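Long-range contacts in aromatic amino acid aminotransferase I (Candida albicans WO-1, PDB 6HNU), which probably catalyses the pyridoxal-phosphate-dependent transfer of the amino group of aromatic L-amino acids to 2-oxoglutarate, giving aromatic oxo-acids and L-glutamate: residues 81-86 and 337-342; 134-139 and 320-325; 151-156 and 176-181; 194-199 and 233-238. All blocks are in the same frame, centred on the assembly; numbering follows the deposited sequence.

All four contacts lie in the aminotransferase class I and II region of the chain. Contact 1 spans the longest loop, and contact 2 is nested inside it; contacts 3 and 4 are nested in turn within contact 2 and follow each other in series. Contacts 1 and 2 touch, with centres about 23 Å apart and consecutive helices, 315-327 and 334-377. Contact 3 also touches contact 2, centres about 19 Å apart. The centres of contacts 1 and 4 are about 45 Å apart. Contacts 2 to 4 tie helices and turns around the central sheet that carries the pyridoxal phosphate, while contact 1 attaches a small two-stranded sheet to helix 334-377, close to the second subunit.

Contact 1: 81-86 and 337-342; sequences TTIEVF and EALANA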
loop_
_atom_site.group_PDB
_atom_site.type_symbol
_atom_site.label_atom_id
_atom_site.label_comp_id
_atom_site.label_asym_id
_atom_site.label_seq_id
_atom_site.Cartn_x
_atom_site.Cartn_y
_atom_site.Cartn_z
ATOM N N THR B 81 9.272 4.615 28.091
ATOM C CA THR B 81 8.568 5.926 28.033
ATOM C C THR B 81 7.272 5.748 27.233
ATOM O O THR B 81 7.239 4.912 26.294
ATOM C CB THR B 81 9.518 7.025 27.547
ATOM O OG1 THR B 81 8.951 8.294 27.894
ATOM C CG2 THR B 81 9.782 6.977 26.060
ATOM N N THR B 82 6.223 6.468 27.626
ATOM C CA THR B 82 4.927 6.467 26.924
ATOM C C THR B 82 4.889 7.687 26.003
ATOM O O THR B 82 4.967 8.819 26.510
ATOM C CB THR B 82 3.753 6.377 27.909
ATOM O OG1 THR B 82 3.926 5.167 28.654
ATOM C CG2 THR B 82 2.399 6.421 27.226
ATOM N N ILE B 83 4.750 7.457 24.700
ATOM C CA ILE B 83 4.473 8.540 23.716
ATOM C C ILE B 83 2.956 8.552 23.486
ATOM O O ILE B 83 2.332 7.490 23.460
ATOM C CB ILE B 83 5.279 8.354 22.412
ATOM C CG1 ILE B 83 5.146 6.921 21.887
ATOM C CG2 ILE B 83 6.733 8.736 22.644
ATOM C CD1 ILE B 83 5.648 6.685 20.474
ATOM N N GLU B 84 2.412 9.741 23.317
ATOM C CA GLU B 84 0.978 10.004 23.154
ATOM C C GLU B 84 0.794 10.893 21.931
ATOM O O GLU B 84 1.519 11.912 21.800
ATOM C CB GLU B 84 0.432 10.706 24.390
ATOM C CG GLU B 84 0.508 9.854 25.636
ATOM C CD GLU B 84 -0.404 10.381 26.733
ATOM O OE1 GLU B 84 -0.332 11.594 26.976
ATOM O OE2 GLU B 84 -1.230 9.591 27.286
ATOM N N VAL B 85 -0.092 10.458 21.040
ATOM C CA VAL B 85 -0.634 11.317 19.969
ATOM C C VAL B 85 -2.136 11.492 20.181
ATOM O O VAL B 85 -2.936 10.574 19.909
ATOM C CB VAL B 85 -0.284 10.764 18.586
ATOM C CG1 VAL B 85 -0.714 11.773 17.543
ATOM C CG2 VAL B 85 1.221 10.472 18.487
ATOM N N PHE B 86 -2.519 12.684 20.624
ATOM C CA PHE B 86 -3.927 13.098 20.741
ATOM C C PHE B 86 -4.495 13.483 19.373
ATOM O O PHE B 86 -3.732 13.857 18.439
ATOM C CB PHE B 86 -4.014 14.281 21.710
ATOM C CG PHE B 86 -3.778 13.901 23.143
ATOM C CD1 PHE B 86 -2.496 13.877 23.671
ATOM C CD2 PHE B 86 -4.846 13.580 23.969
ATOM C CE1 PHE B 86 -2.299 13.558 25.009
ATOM C CE2 PHE B 86 -4.635 13.241 25.305
ATOM C CZ PHE B 86 -3.363 13.227 25.814
ATOM N N GLU B 337 2.551 6.320 10.672
ATOM C CA GLU B 337 3.390 7.518 10.400
ATOM C C GLU B 337 3.397 8.422 11.640
ATOM O O GLU B 337 4.446 9.030 11.949
ATOM C CB GLU B 337 2.876 8.242 9.163
ATOM C CG GLU B 337 3.970 8.994 8.470
ATOM C CD GLU B 337 3.570 9.647 7.162
ATOM O OE1 GLU B 337 2.706 9.102 6.460
ATOM O OE2 GLU B 337 4.125 10.712 6.884
ATOM N N ALA B 338 2.248 8.534 12.314
ATOM C CA ALA B 338 2.120 9.347 13.547
ATOM C C ALA B 338 2.933 8.694 14.675
ATOM O O ALA B 338 3.669 9.435 15.385
ATOM C CB ALA B 338 0.674 9.512 13.928
ATOM N N LEU B 339 2.866 7.361 14.807
ATOM C CA LEU B 339 3.612 6.660 15.876
ATOM C C LEU B 339 5.096 6.688 15.541
ATOM O O LEU B 339 5.859 6.881 16.455
ATOM C CB LEU B 339 3.093 5.237 16.061
ATOM C CG LEU B 339 1.774 5.100 16.829
ATOM C CD1 LEU B 339 1.283 3.647 16.800
ATOM C CD2 LEU B 339 1.932 5.580 18.272
ATOM N N ALA B 340 5.521 6.538 14.273
ATOM C CA ALA B 340 6.962 6.564 13.892
ATOM C C ALA B 340 7.518 7.962 14.168
ATOM O O ALA B 340 8.584 8.118 14.761
ATOM C CB ALA B 340 7.146 6.160 12.430
ATOM N N ASN B 341 6.807 8.974 13.736
ATOM C CA ASN B 341 7.174 10.382 14.020
ATOM C C ASN B 341 7.331 10.608 15.546
ATOM O O ASN B 341 8.308 11.271 15.943
ATOM C CB ASN B 341 6.165 11.321 13.406
ATOM C CG ASN B 341 6.533 12.769 13.632
ATOM O OD1 ASN B 341 7.481 13.284 13.042
ATOM N ND2 ASN B 341 5.798 13.412 14.509
ATOM N N ALA B 342 6.407 10.106 16.351
ATOM C CA ALA B 342 6.411 10.273 17.832
ATOM C C ALA B 342 7.638 9.569 18.420
ATOM O O ALA B 342 8.384 10.209 19.160
ATOM C CB ALA B 342 5.127 9.783 18.404
#
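Ile83 and Val85 belong to the two-stranded antiparallel sheet formed by strands 57-62 and 81-86, and they lay one face of its second strand against Ala338, Leu339 and Ala342 near the start of the long helix 334-377. The axes of strand 81-86 and helix segment 337-342 approach to 8.8 Å at 135°, so the strand runs slantwise against the helix direction. The methyl of Ala342 is the shared point: its CB lies 3.8 Å from Ile83 CD1 and 4.0 Å from Val85 CG2, fitting between two residues that are two apart on the strand. Ile83 has CG1 set between the backbone N and the carbonyl carbon (chi1 49°), and its CD1 also lies 4.0 Å from Leu339 O and 4.5 Å from Leu339 CD2. One helical turn before Ala342, Val85 CG1 meets Ala338 CB at 4.5 Å. Val85 CG2 is 4.1 Å from Ala338 O, an oxygen already engaged by Ala342 N within the helix. Between the two inward residues, Glu84 points away and forms a salt bridge with Lys57 on the partner strand; Leu339 also packs on Phe335 of the second subunit. The touching side chains are all aliphatic and buried, with two alanines and a leucine on the helix, which implies a union by dispersion and exclusion of water.

Contact 2: 134-139 and 320-325; sequences DVIVSV and RYVRLH
Ile136 has CG1 between its backbone N and carbonyl carbon (chi1 60°), and His325 has CG anti to its own carbonyl carbon (chi1 -80°); beyond these atoms, CD1 of Ile136, with chi2 anti, meets helix 320-325, and the imidazole of His325 meets strand 134-138. Ile136 CD1 presses on Tyr321 CB at 3.4 Å, a tight contact in which the two side chains cross at about a right angle. The same CD1 is 4.0 Å from Val322 CG2, and the other branch, Ile136 CG2, lies 3.8 Å from that methyl. Further along, Val137 O lies 3.2 Å from His325 CE1, set obliquely to the ring. A water joins the same two residues: it donates to Val137 O at 2.7 Å and lies 2.6 Å from His325 ND1, at the ring edge and in the ring plane. The other nitrogen, NE2, is hydrogen-bonded to Glu143 OE2, so both ring nitrogens have partners and the imidazole's rotation is fixed. Glu143 OE1 in turn takes the backbone N of Val139, while Tyr321 OH pairs with Thr148 OG1. The strand and helix axes differ by 19° and approach to 9.7 Å. Helix 315-327 thus packs nearly parallel on strand 133-138, the outermost strand, within this chain, of the large mixed sheet of fold-type I pyridoxal-phosphate enzymes; Ser138, its OG bonded to Gly140 N, leads through Val139 to the start of helix 141-152, where Gly140, Asn141 and Thr142 line the pyridoxal-phosphate pocket.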
loop_
_atom_site.group_PDB
_atom_site.type_symbol
_atom_site.label_atom_id
_atom_site.label_comp_id
_atom_site.label_asym_id
_atom_site.label_seq_id
_atom_site.Cartn_x
_atom_site.Cartn_y
_atom_site.Cartn_z
ATOM N N ASP B 134 15.065 14.930 -2.885
ATOM C CA ASP B 134 13.942 14.913 -1.934
ATOM C C ASP B 134 13.733 13.496 -1.417
ATOM O O ASP B 134 14.437 12.568 -1.860
ATOM C CB ASP B 134 12.672 15.488 -2.557
ATOM C CG ASP B 134 11.806 16.238 -1.549
ATOM O OD1 ASP B 134 12.269 16.487 -0.392
ATOM O OD2 ASP B 134 10.691 16.551 -1.915
ATOM N N VAL B 135 12.830 13.412 -0.452
ATOM C CA VAL B 135 12.292 12.142 0.077
ATOM C C VAL B 135 10.771 12.202 -0.015
ATOM O O VAL B 135 10.171 13.266 0.239
ATOM C CB VAL B 135 12.785 11.918 1.508
ATOM C CG1 VAL B 135 14.294 11.816 1.541
ATOM C CG2 VAL B 135 12.333 13.017 2.431
ATOM N N ILE B 136 10.173 11.073 -0.359
ATOM C CA ILE B 136 8.711 10.833 -0.286
ATOM C C ILE B 136 8.508 9.548 0.518
ATOM O O ILE B 136 9.428 8.722 0.621
ATOM C CB ILE B 136 8.100 10.758 -1.704
ATOM C CG1 ILE B 136 8.703 9.639 -2.557
ATOM C CG2 ILE B 136 8.229 12.130 -2.373
ATOM C CD1 ILE B 136 7.964 9.335 -3.860
ATOM N N VAL B 137 7.345 9.404 1.096
ATOM C CA VAL B 137 6.992 8.198 1.867
ATOM C C VAL B 137 6.679 7.052 0.903
ATOM O O VAL B 137 6.274 7.268 -0.279
ATOM C CB VAL B 137 5.863 8.492 2.858
ATOM C CG1 VAL B 137 6.325 9.509 3.865
ATOM C CG2 VAL B 137 4.569 8.907 2.161
ATOM N N SER B 138 6.918 5.848 1.400
ATOM C CA SER B 138 6.462 4.570 0.813
ATOM C C SER B 138 5.779 3.767 1.908
ATOM O O SER B 138 5.891 4.139 3.098
ATOM C CB SER B 138 7.621 3.811 0.249
ATOM O OG SER B 138 8.359 3.210 1.300
ATOM N N VAL B 139 5.123 2.673 1.531
ATOM C CA VAL B 139 4.600 1.710 2.541
ATOM C C VAL B 139 5.553 0.522 2.644
ATOM O O VAL B 139 5.115 -0.604 3.027
ATOM C CB VAL B 139 3.135 1.334 2.232
ATOM C CG1 VAL B 139 2.267 2.573 2.279
ATOM C CG2 VAL B 139 2.964 0.658 0.892
ATOM N N ARG B 320 6.824 11.757 -10.161
ATOM C CA ARG B 320 6.143 10.669 -10.895
ATOM C C ARG B 320 5.758 9.517 -9.942
ATOM O O ARG B 320 4.676 8.933 -10.130
ATOM C CB ARG B 320 7.001 10.167 -12.054
ATOM C CG ARG B 320 7.206 11.198 -13.150
ATOM C CD ARG B 320 5.958 11.452 -13.981
ATOM N NE ARG B 320 5.121 12.541 -13.475
ATOM C CZ ARG B 320 3.939 12.892 -13.978
ATOM N NH1 ARG B 320 3.312 13.940 -13.468
ATOM N NH2 ARG B 320 3.399 12.233 -14.999
ATOM N N TYR B 321 6.603 9.167 -8.986
ATOM C CA TYR B 321 6.189 8.224 -7.921
ATOM C C TYR B 321 4.949 8.763 -7.185
ATOM O O TYR B 321 4.077 7.964 -6.860
ATOM C CB TYR B 321 7.293 7.990 -6.901
ATOM C CG TYR B 321 8.381 7.029 -7.292
ATOM C CD1 TYR B 321 9.498 7.464 -8.004
ATOM C CD2 TYR B 321 8.388 5.736 -6.812
ATOM C CE1 TYR B 321 10.562 6.614 -8.278
ATOM C CE2 TYR B 321 9.433 4.862 -7.102
ATOM C CZ TYR B 321 10.532 5.304 -7.822
ATOM O OH TYR B 321 11.597 4.474 -8.062
ATOM N N VAL B 322 4.893 10.056 -6.842
ATOM C CA VAL B 322 3.746 10.622 -6.078
ATOM C C VAL B 322 2.461 10.471 -6.909
ATOM O O VAL B 322 1.462 9.960 -6.391
ATOM C CB VAL B 322 4.028 12.077 -5.666
ATOM C CG1 VAL B 322 2.782 12.685 -5.043
ATOM C CG2 VAL B 322 5.216 12.165 -4.711
ATOM N N ARG B 323 2.497 10.780 -8.202
ATOM C CA ARG B 323 1.329 10.588 -9.104
ATOM C C ARG B 323 0.874 9.130 -9.045
ATOM O O ARG B 323 -0.328 8.870 -8.930
ATOM C CB ARG B 323 1.712 10.980 -10.529
ATOM C CG ARG B 323 2.102 12.445 -10.649
ATOM C CD ARG B 323 0.915 13.386 -10.428
ATOM N NE ARG B 323 0.652 13.794 -9.048
ATOM C CZ ARG B 323 1.278 14.750 -8.364
ATOM N NH1 ARG B 323 2.292 15.426 -8.874
ATOM N NH2 ARG B 323 0.882 15.028 -7.129
ATOM N N LEU B 324 1.799 8.185 -9.117
ATOM C CA LEU B 324 1.437 6.754 -9.062
ATOM C C LEU B 324 0.864 6.431 -7.682
ATOM O O LEU B 324 -0.230 5.803 -7.626
ATOM C CB LEU B 324 2.651 5.886 -9.363
ATOM C CG LEU B 324 2.455 4.386 -9.176
ATOM C CD1 LEU B 324 1.320 3.842 -10.026
ATOM C CD2 LEU B 324 3.751 3.663 -9.523
ATOM N N HIS B 325 1.522 6.874 -6.617
ATOM C CA HIS B 325 1.048 6.614 -5.232
ATOM C C HIS B 325 -0.401 7.095 -5.032
ATOM O O HIS B 325 -1.153 6.387 -4.370
ATOM C CB HIS B 325 1.986 7.240 -4.218
ATOM C CG HIS B 325 3.218 6.448 -3.960
ATOM N ND1 HIS B 325 4.227 6.964 -3.201
ATOM C CD2 HIS B 325 3.581 5.185 -4.260
ATOM C CE1 HIS B 325 5.172 6.054 -3.059
ATOM N NE2 HIS B 325 4.825 4.977 -3.691
HETATM O O HOH W 1 4.798 9.055 -1.684
#

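Contact 3: 151-156 and 176-181; sequences TFCSKG and QGVNTV
Val178 meets Cys153, and Gly156 meets Gly177, where two helices give way to two neighbouring parallel strands. Helix 167-175 is the crossover helix of a right-handed beta-alpha-beta unit, between strands 158-162 and 179-186, and it ends in a Schellman motif: Gly177, with a positive phi of 64°, is its C-prime residue, Val178 N bonding back to Ala173 O and Gly177 N to Asn174 O. That turn presents Val178 to the loop following helix 141-152. Val178 touches Cys153 with both branches: CG2 lies 3.7 Å from Cys153 CB, while CG1 lies 4.1 Å from Cys153 SG. Both residues also rest on Ile159, which places this small apolar cluster against the first strand of the unit. CG2 further reaches 4.1 Å from Ser154 O, so the valine touches backbone as well as side chain. Gly156 supplies the polar tie, its N donating to Gly177 O at 2.8 Å with an N-H...O angle of 169°. The bond is therefore nearly straight at the hydrogen, although the donor is tilted 31° out of the carbonyl plane. Alongside it, the aliphatic part of Lys155 lines the Gly177 backbone, with CG 4.0 Å from Gly177 O, before the extended chain leads away. Gln176, on which Arg150 of the second subunit also packs, faces Cys153 O, just beyond helix 141-152, with a water between the two oxygens: it lies 2.7 Å from Gln176 OE1 and 2.7 Å from Cys153 O.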
loop_
_atom_site.group_PDB
_atom_site.type_symbol
_atom_site.label_atom_id
_atom_site.label_comp_id
_atom_site.label_asym_id
_atom_site.label_seq_id
_atom_site.Cartn_x
_atom_site.Cartn_y
_atom_site.Cartn_z
ATOM N N THR B 151 7.317 3.156 -12.782
ATOM C CA THR B 151 7.791 4.522 -13.091
ATOM C C THR B 151 8.814 4.469 -14.236
ATOM O O THR B 151 8.733 5.334 -15.106
ATOM C CB THR B 151 8.355 5.157 -11.823
ATOM O OG1 THR B 151 7.271 5.174 -10.889
ATOM C CG2 THR B 151 8.957 6.524 -12.049
ATOM N N PHE B 152 9.708 3.463 -14.271
ATOM C CA PHE B 152 10.863 3.470 -15.213
ATOM C C PHE B 152 10.768 2.387 -16.296
ATOM O O PHE B 152 11.609 2.419 -17.185
ATOM C CB PHE B 152 12.164 3.345 -14.440
ATOM C CG PHE B 152 12.413 4.497 -13.512
ATOM C CD1 PHE B 152 12.596 5.774 -14.005
ATOM C CD2 PHE B 152 12.408 4.316 -12.143
ATOM C CE1 PHE B 152 12.844 6.843 -13.154
ATOM C CE2 PHE B 152 12.619 5.387 -11.293
ATOM C CZ PHE B 152 12.832 6.647 -11.796
ATOM N N CYS B 153 9.789 1.506 -16.257
ATOM C CA CYS B 153 9.737 0.322 -17.158
ATOM C C CYS B 153 8.376 0.152 -17.821
ATOM O O CYS B 153 7.363 0.232 -17.120
ATOM C CB CYS B 153 10.057 -0.940 -16.373
ATOM S SG CYS B 153 11.710 -0.898 -15.626
ATOM N N SER B 154 8.385 -0.099 -19.146
ATOM C CA SER B 154 7.241 -0.598 -19.941
ATOM C C SER B 154 7.485 -2.093 -20.166
ATOM O O SER B 154 8.680 -2.530 -20.075
ATOM C CB SER B 154 7.085 0.171 -21.249
ATOM O OG SER B 154 7.204 1.607 -21.080
ATOM N N LYS B 155 6.426 -2.846 -20.465
ATOM C CA LYS B 155 6.502 -4.276 -20.825
ATOM C C LYS B 155 7.536 -4.466 -21.947
ATOM O O LYS B 155 7.573 -3.622 -22.872
ATOM C CB LYS B 155 5.137 -4.801 -21.265
ATOM C CG LYS B 155 5.175 -6.261 -21.682
ATOM C CD LYS B 155 3.889 -6.807 -22.279
ATOM C CE LYS B 155 4.166 -7.997 -23.183
ATOM N NZ LYS B 155 2.916 -8.641 -23.655
ATOM N N GLY B 156 8.406 -5.474 -21.813
ATOM C CA GLY B 156 9.476 -5.795 -22.780
ATOM C C GLY B 156 10.758 -5.016 -22.521
ATOM O O GLY B 156 11.757 -5.300 -23.180
ATOM N N GLN B 176 5.181 -7.503 -14.461
ATOM C CA GLN B 176 5.082 -6.310 -15.318
ATOM C C GLN B 176 5.724 -6.560 -16.691
ATOM O O GLN B 176 5.801 -5.609 -17.458
ATOM C CB GLN B 176 5.696 -5.149 -14.565
ATOM C CG GLN B 176 4.935 -4.879 -13.282
ATOM C CD GLN B 176 5.473 -3.682 -12.569
ATOM O OE1 GLN B 176 5.894 -2.686 -13.176
ATOM N NE2 GLN B 176 5.451 -3.786 -11.247
ATOM N N GLY B 177 6.080 -7.801 -17.010
ATOM C CA GLY B 177 6.728 -8.159 -18.284
ATOM C C GLY B 177 8.097 -7.519 -18.442
ATOM O O GLY B 177 8.492 -7.234 -19.588
ATOM N N VAL B 178 8.803 -7.236 -17.340
ATOM C CA VAL B 178 10.141 -6.596 -17.409
ATOM C C VAL B 178 11.193 -7.687 -17.317
ATOM O O VAL B 178 11.153 -8.459 -16.346
ATOM C CB VAL B 178 10.290 -5.514 -16.333
ATOM C CG1 VAL B 178 11.670 -4.877 -16.385
ATOM C CG2 VAL B 178 9.168 -4.495 -16.491
ATOM N N ASN B 179 12.047 -7.752 -18.340
ATOM C CA ASN B 179 13.193 -8.699 -18.426
ATOM C C ASN B 179 14.224 -8.373 -17.329
ATOM O O ASN B 179 14.631 -7.195 -17.193
ATOM C CB ASN B 179 13.806 -8.647 -19.823
ATOM C CG ASN B 179 12.790 -8.991 -20.892
ATOM O OD1 ASN B 179 12.493 -8.169 -21.772
ATOM N ND2 ASN B 179 12.251 -10.180 -20.818
ATOM N N THR B 180 14.628 -9.388 -16.564
ATOM C CA THR B 180 15.697 -9.281 -15.531
ATOM C C THR B 180 16.959 -9.974 -16.027
ATOM O O THR B 180 17.065 -11.227 -15.829
ATOM C CB THR B 180 15.173 -9.847 -14.216
ATOM O OG1 THR B 180 14.853 -11.228 -14.389
ATOM C CG2 THR B 180 13.922 -9.115 -13.791
ATOM N N VAL B 181 17.874 -9.203 -16.605
ATOM C CA VAL B 181 19.176 -9.731 -17.097
ATOM C C VAL B 181 20.137 -9.786 -15.920
ATOM O O VAL B 181 20.389 -8.754 -15.301
ATOM C CB VAL B 181 19.709 -8.901 -18.267
ATOM C CG1 VAL B 181 21.153 -9.223 -18.595
ATOM C CG2 VAL B 181 18.834 -9.118 -19.492
HETATM O O HOH W 2 5.984 -1.510 -15.596
#

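Contact 4: 194-199 and 233-238; sequences KLEELM and YDIACK
Ile235 and Glu196 mark the closest backbone approach, with CA atoms 6.2 Å apart, of two helix segments whose axes run nearly parallel, 11° apart and 10.2 Å at their nearest. Helices 192-200 and 226-239 are neighbours in the layered alpha/beta fold, preceding strands 209-212 and 242-246 of the central sheet; Leu195 and Met199 also reach strand 158-162, packing on Leu160. Ile235 is the central side chain of the interface, with the largest area buried by the contact. Its CG2 lies 4.0 Å from Leu195 CG and 4.3 Å from Met199 CG, touching residues one turn apart, while its CD1 is 4.0 Å from Glu196 CB. In Glu196 the bend at chi2 (61°) turns CD back, and OE1 lies 3.5 Å from Ile235 CG1, so a carboxylate oxygen rests against the isoleucine. Lys238, one turn after Ile235, extends its chain across the glutamate at about a right angle. The resulting salt bridge lies beside the apolar contact, between a partly exposed Glu196 and an exposed Lys238, and Tyr239 OH gives Glu196 OE2 a second partner. Lys238 NZ donates to that oxygen at 2.8 Å, on its syn side and 34° out of the carboxylate plane.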
loop_
_atom_site.group_PDB
_atom_site.type_symbol
_atom_site.label_atom_id
_atom_site.label_comp_id
_atom_site.label_asym_id
_atom_site.label_seq_id
_atom_site.Cartn_x
_atom_site.Cartn_y
_atom_site.Cartn_z
ATOM N N LYS B 194 32.817 -7.097 -15.522
ATOM C CA LYS B 194 31.885 -7.891 -16.371
ATOM C C LYS B 194 30.611 -7.079 -16.665
ATOM O O LYS B 194 30.096 -7.185 -17.822
ATOM C CB LYS B 194 31.533 -9.190 -15.672
ATOM C CG LYS B 194 32.694 -10.133 -15.443
ATOM C CD LYS B 194 32.243 -11.391 -14.766
ATOM C CE LYS B 194 33.332 -12.419 -14.544
ATOM N NZ LYS B 194 33.932 -12.829 -15.829
ATOM N N LEU B 195 30.203 -6.217 -15.723
ATOM C CA LEU B 195 29.091 -5.254 -15.945
ATOM C C LEU B 195 29.488 -4.237 -17.025
ATOM O O LEU B 195 28.691 -4.013 -17.963
ATOM C CB LEU B 195 28.710 -4.579 -14.619
ATOM C CG LEU B 195 27.703 -3.442 -14.771
ATOM C CD1 LEU B 195 26.374 -3.988 -15.265
ATOM C CD2 LEU B 195 27.499 -2.714 -13.460
ATOM N N GLU B 196 30.698 -3.654 -16.938
ATOM C CA GLU B 196 31.232 -2.737 -17.972
ATOM C C GLU B 196 31.229 -3.466 -19.320
ATOM O O GLU B 196 30.857 -2.864 -20.312
ATOM C CB GLU B 196 32.653 -2.278 -17.627
ATOM C CG GLU B 196 33.363 -1.500 -18.728
ATOM C CD GLU B 196 32.734 -0.196 -19.178
ATOM O OE1 GLU B 196 32.239 0.543 -18.321
ATOM O OE2 GLU B 196 32.836 0.130 -20.364
ATOM N N GLU B 197 31.735 -4.694 -19.343
ATOM C CA GLU B 197 31.906 -5.492 -20.590
ATOM C C GLU B 197 30.506 -5.718 -21.179
ATOM O O GLU B 197 30.334 -5.493 -22.389
ATOM C CB GLU B 197 32.625 -6.814 -20.306
ATOM C CG GLU B 197 32.489 -7.845 -21.434
ATOM C CD GLU B 197 33.162 -7.382 -22.697
ATOM O OE1 GLU B 197 33.970 -6.424 -22.595
ATOM O OE2 GLU B 197 32.897 -7.962 -23.786
ATOM N N LEU B 198 29.568 -6.172 -20.350
ATOM C CA LEU B 198 28.158 -6.420 -20.744
ATOM C C LEU B 198 27.593 -5.170 -21.428
ATOM O O LEU B 198 26.936 -5.300 -22.467
ATOM C CB LEU B 198 27.358 -6.789 -19.500
ATOM C CG LEU B 198 25.894 -7.151 -19.731
ATOM C CD1 LEU B 198 25.766 -8.379 -20.614
ATOM C CD2 LEU B 198 25.208 -7.406 -18.403
ATOM N N MET B 199 27.796 -3.996 -20.833
ATOM C CA MET B 199 27.272 -2.725 -21.375
ATOM C C MET B 199 28.036 -2.342 -22.642
ATOM O O MET B 199 27.416 -1.797 -23.537
ATOM C CB MET B 199 27.347 -1.614 -20.325
ATOM C CG MET B 199 26.326 -1.769 -19.200
ATOM S SD MET B 199 24.601 -2.086 -19.714
ATOM C CE MET B 199 24.339 -0.812 -20.945
ATOM N N TYR B 233 28.909 3.032 -10.214
ATOM C CA TYR B 233 28.333 4.389 -10.430
ATOM C C TYR B 233 28.868 4.952 -11.752
ATOM O O TYR B 233 28.093 5.437 -12.599
ATOM C CB TYR B 233 28.584 5.316 -9.231
ATOM C CG TYR B 233 27.862 6.621 -9.408
ATOM C CD1 TYR B 233 26.483 6.678 -9.234
ATOM C CD2 TYR B 233 28.488 7.736 -9.936
ATOM C CE1 TYR B 233 25.759 7.826 -9.474
ATOM C CE2 TYR B 233 27.778 8.911 -10.155
ATOM C CZ TYR B 233 26.407 8.954 -9.937
ATOM O OH TYR B 233 25.681 10.084 -10.180
ATOM N N ASP B 234 30.178 4.823 -11.988
ATOM C CA ASP B 234 30.815 5.318 -13.249
ATOM C C ASP B 234 30.200 4.616 -14.470
ATOM O O ASP B 234 29.996 5.278 -15.507
ATOM C CB ASP B 234 32.343 5.174 -13.203
ATOM C CG ASP B 234 33.013 6.137 -12.239
ATOM O OD1 ASP B 234 32.333 7.009 -11.761
ATOM O OD2 ASP B 234 34.203 5.958 -11.947
ATOM N N ILE B 235 29.904 3.329 -14.370
ATOM C CA ILE B 235 29.265 2.566 -15.478
ATOM C C ILE B 235 27.847 3.100 -15.692
ATOM O O ILE B 235 27.479 3.355 -16.843
ATOM C CB ILE B 235 29.309 1.069 -15.161
ATOM C CG1 ILE B 235 30.765 0.587 -15.133
ATOM C CG2 ILE B 235 28.451 0.278 -16.122
ATOM C CD1 ILE B 235 30.918 -0.713 -14.440
ATOM N N ALA B 236 27.089 3.336 -14.615
ATOM C CA ALA B 236 25.703 3.874 -14.726
ATOM C C ALA B 236 25.772 5.238 -15.427
ATOM O O ALA B 236 24.955 5.503 -16.280
ATOM C CB ALA B 236 25.083 3.964 -13.350
ATOM N N CYS B 237 26.792 6.043 -15.158
ATOM C CA CYS B 237 26.905 7.401 -15.749
ATOM C C CYS B 237 27.291 7.276 -17.224
ATOM O O CYS B 237 26.738 8.015 -18.048
ATOM C CB CYS B 237 27.894 8.274 -15.010
ATOM S SG CYS B 237 27.392 8.709 -13.323
ATOM N N LYS B 238 28.183 6.350 -17.537
ATOM C CA LYS B 238 28.774 6.209 -18.896
ATOM C C LYS B 238 27.697 5.668 -19.824
ATOM O O LYS B 238 27.616 6.126 -20.973
ATOM C CB LYS B 238 30.023 5.317 -18.843
ATOM C CG LYS B 238 30.616 4.877 -20.181
ATOM C CD LYS B 238 31.832 3.966 -20.030
ATOM C CE LYS B 238 32.486 3.595 -21.350
ATOM N NZ LYS B 238 33.619 2.655 -21.148
#